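Local coordinates for protein neuraminidase (Influenza A virus, PDB 4GEZ) that is a neuraminidase-like protein of a bat influenza virus, related to the sialidases that cleave terminal sialic acid, with a diverged putative active site, at residues Gly25-His30 and Ser369-Ile374. Numbering follows the deposited sequence.
Sequences GWVPTH and SPVQNI
Val371 lays its two methyl branches against strand 25-30, and it supplies nearly all of the close approach between residues 25-30 and 369-374. CG1 lies between the backbone N and the carbonyl carbon (chi1 66°), which leaves CG2 anti to the N, and the side chain splits its work. Val371 CG1 comes over the backbone, 4.2 Å from Gly25 CA, where the lack of a side chain lets the methyl approach the main chain. Val371 CG2 meets Val27 CG1, also at 4.2 Å, the two valines meeting at a slant. These are van der Waals contacts at moderate range, and the two segments together bury a modest 134 Å².

Toward Ser369 and Pro370 the fit is looser. Gly25 N and Ser369 O, 4.2 Å apart, are too distant to hydrogen-bond, and the CB of the exposed, poorly ordered Pro370 points away from the strand. Within the loop, Ser369 OG donates to Pro370 O at 3.2 Å, the donor tilted 26° from the carbonyl plane.

Beyond the contact, a second subunit of the tetramer packs its Met131 on Val27 and its Phe129 on Val371. Within the beta-propeller, residues 369-374 follow strand 359-367, the antiparallel neighbour of strand 25-30. The loop thus covers the Gly25-Val27 part of a strand that is outermost, within this chain, in a four-stranded blade, whereas Trp26 points away from it to meet Trp283 and Phe344 edge-to-face.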
ATOM      1  N   GLY A  25      -2.004  34.161  13.317  1.00 46.76           N
ATOM      2  CA  GLY A  25      -2.388  33.794  11.970  1.00 43.70           C
ATOM      3  C   GLY A  25      -2.663  32.312  11.833  1.00 37.97           C
ATOM      4  O   GLY A  25      -2.357  31.523  12.726  1.00 31.39           O
ATOM      5  N   TRP A  26      -3.233  31.935  10.697  1.00 37.81           N
ATOM      6  CA  TRP A  26      -3.574  30.549  10.435  1.00 32.58           C
ATOM      7  C   TRP A  26      -2.997  30.183   9.074  1.00 33.23           C
ATOM      8  O   TRP A  26      -3.208  30.901   8.092  1.00 26.69           O
ATOM      9  CB  TRP A  26      -5.094  30.379  10.456  1.00 22.40           C
ATOM     10  CG  TRP A  26      -5.724  30.907  11.718  1.00 33.71           C
ATOM     11  CD1 TRP A  26      -6.140  32.190  11.955  1.00 37.21           C
ATOM     12  CD2 TRP A  26      -6.006  30.168  12.910  1.00 32.64           C
ATOM     13  NE1 TRP A  26      -6.661  32.290  13.224  1.00 36.80           N
ATOM     14  CE2 TRP A  26      -6.592  31.062  13.832  1.00 33.45           C
ATOM     15  CE3 TRP A  26      -5.822  28.836  13.293  1.00 33.40           C
ATOM     16  CZ2 TRP A  26      -6.992  30.664  15.110  1.00 33.36           C
ATOM     17  CZ3 TRP A  26      -6.219  28.442  14.557  1.00 36.46           C
ATOM     18  CH2 TRP A  26      -6.797  29.351  15.451  1.00 35.84           C
ATOM     19  N   VAL A  27      -2.255  29.080   9.021  1.00 31.32           N
ATOM     20  CA  VAL A  27      -1.644  28.629   7.777  1.00 32.70           C
ATOM     21  C   VAL A  27      -2.104  27.215   7.445  1.00 33.00           C
ATOM     22  O   VAL A  27      -2.251  26.377   8.338  1.00 26.91           O
ATOM     23  CB  VAL A  27      -0.089  28.694   7.833  1.00 23.65           C
ATOM     24  CG1 VAL A  27       0.387  30.136   7.791  1.00 27.76           C
ATOM     25  CG2 VAL A  27       0.435  28.000   9.074  1.00 19.23           C
ATOM     26  N   PRO A  28      -2.336  26.946   6.153  1.00 33.75           N
ATOM     27  CA  PRO A  28      -2.835  25.634   5.736  1.00 31.95           C
ATOM     28  C   PRO A  28      -1.753  24.564   5.780  1.00 29.50           C
ATOM     29  O   PRO A  28      -0.665  24.749   5.235  1.00 25.62           O
ATOM     30  CB  PRO A  28      -3.286  25.881   4.292  1.00 33.12           C
ATOM     31  CG  PRO A  28      -2.428  26.998   3.822  1.00 35.67           C
ATOM     32  CD  PRO A  28      -2.211  27.881   5.021  1.00 35.89           C
ATOM     33  N   THR A  29      -2.063  23.453   6.438  1.00 26.57           N
ATOM     34  CA  THR A  29      -1.147  22.328   6.506  1.00 31.58           C
ATOM     35  C   THR A  29      -1.589  21.282   5.492  1.00 29.06           C
ATOM     36  O   THR A  29      -0.784  20.492   5.006  1.00 36.25           O
ATOM     37  CB  THR A  29      -1.093  21.718   7.927  1.00 32.70           C
ATOM     38  OG1 THR A  29      -2.423  21.514   8.426  1.00 32.34           O
ATOM     39  CG2 THR A  29      -0.345  22.645   8.869  1.00 27.27           C
ATOM     40  N   HIS A  30      -2.873  21.307   5.154  1.00 25.23           N
ATOM     41  CA  HIS A  30      -3.405  20.426   4.123  1.00 24.77           C
ATOM     42  C   HIS A  30      -4.403  21.138   3.225  1.00 27.01           C
ATOM     43  O   HIS A  30      -5.401  21.696   3.681  1.00 27.40           O
ATOM     44  CB  HIS A  30      -4.022  19.171   4.740  1.00 22.55           C
ATOM     45  CG  HIS A  30      -3.019  18.280   5.397  1.00 32.96           C
ATOM     46  ND1 HIS A  30      -2.655  18.402   6.718  1.00 39.83           N
ATOM     47  CD2 HIS A  30      -2.284  17.252   4.894  1.00 34.07           C
ATOM     48  CE1 HIS A  30      -1.744  17.488   7.006  1.00 45.68           C
ATOM     49  NE2 HIS A  30      -1.503  16.781   5.922  1.00 42.02           N
ATOM     50  N   SER A 369       3.601  34.076  14.264  1.00 69.92           N
ATOM     51  CA  SER A 369       4.051  35.111  13.347  1.00 75.28           C
ATOM     52  C   SER A 369       2.842  35.627  12.584  1.00 84.46           C
ATOM     53  O   SER A 369       1.953  34.854  12.232  1.00 84.59           O
ATOM     54  CB  SER A 369       5.099  34.564  12.374  1.00 69.47           C
ATOM     55  OG  SER A 369       5.526  35.566  11.465  1.00 68.27           O
ATOM     56  N   PRO A 370       2.807  36.939  12.314  1.00 90.25           N
ATOM     57  CA  PRO A 370       1.736  37.426  11.443  1.00 87.16           C
ATOM     58  C   PRO A 370       2.005  36.943  10.030  1.00 78.51           C
ATOM     59  O   PRO A 370       3.161  36.708   9.678  1.00 75.07           O
ATOM     60  CB  PRO A 370       1.871  38.954  11.530  1.00 89.20           C
ATOM     61  CG  PRO A 370       2.698  39.213  12.755  1.00 92.02           C
ATOM     62  CD  PRO A 370       3.605  38.032  12.890  1.00 93.52           C
ATOM     63  N   VAL A 371       0.954  36.798   9.233  1.00 72.44           N
ATOM     64  CA  VAL A 371       1.084  36.228   7.898  1.00 65.18           C
ATOM     65  C   VAL A 371       0.260  37.078   6.936  1.00 58.76           C
ATOM     66  O   VAL A 371      -0.623  37.820   7.365  1.00 62.53           O
ATOM     67  CB  VAL A 371       0.636  34.735   7.886  1.00 71.29           C
ATOM     68  CG1 VAL A 371      -0.853  34.610   8.174  1.00 71.52           C
ATOM     69  CG2 VAL A 371       0.993  34.058   6.568  1.00 72.07           C
ATOM     70  N   GLN A 372       0.564  36.990   5.647  1.00 57.13           N
ATOM     71  CA  GLN A 372      -0.164  37.742   4.635  1.00 58.90           C
ATOM     72  C   GLN A 372      -1.637  37.359   4.624  1.00 50.79           C
ATOM     73  O   GLN A 372      -1.981  36.210   4.894  1.00 44.63           O
ATOM     74  CB  GLN A 372       0.441  37.478   3.254  1.00 64.05           C
ATOM     75  CG  GLN A 372       1.861  37.981   3.096  1.00 69.65           C
ATOM     76  CD  GLN A 372       1.939  39.490   3.075  1.00 76.53           C
ATOM     77  OE1 GLN A 372       1.452  40.132   2.145  1.00 80.57           O
ATOM     78  NE2 GLN A 372       2.536  40.067   4.113  1.00 75.16           N
ATOM     79  N   ASN A 373      -2.506  38.314   4.309  1.00 50.94           N
ATOM     80  CA  ASN A 373      -3.925  38.006   4.167  1.00 50.99           C
ATOM     81  C   ASN A 373      -4.175  37.431   2.780  1.00 50.86           C
ATOM     82  O   ASN A 373      -4.851  38.043   1.953  1.00 54.21           O
ATOM     83  CB  ASN A 373      -4.795  39.244   4.403  1.00 46.31           C
ATOM     84  CG  ASN A 373      -6.274  38.904   4.547  1.00 49.78           C
ATOM     85  OD1 ASN A 373      -6.638  37.748   4.749  1.00 52.97           O
ATOM     86  ND2 ASN A 373      -7.129  39.913   4.441  1.00 51.22           N
ATOM     87  N   ILE A 374      -3.631  36.238   2.546  1.00 46.32           N
ATOM     88  CA  ILE A 374      -3.708  35.571   1.249  1.00 45.94           C
ATOM     89  C   ILE A 374      -5.001  34.761   1.108  1.00 44.60           C
ATOM     90  O   ILE A 374      -5.484  34.173   2.076  1.00 35.86           O
ATOM     91  CB  ILE A 374      -2.450  34.679   1.030  1.00 42.52           C
ATOM     92  CG1 ILE A 374      -2.597  33.807  -0.216  1.00 51.46           C
ATOM     93  CG2 ILE A 374      -2.176  33.822   2.256  1.00 47.44           C
ATOM     94  CD1 ILE A 374      -1.477  32.799  -0.413  1.00 57.66           C
TER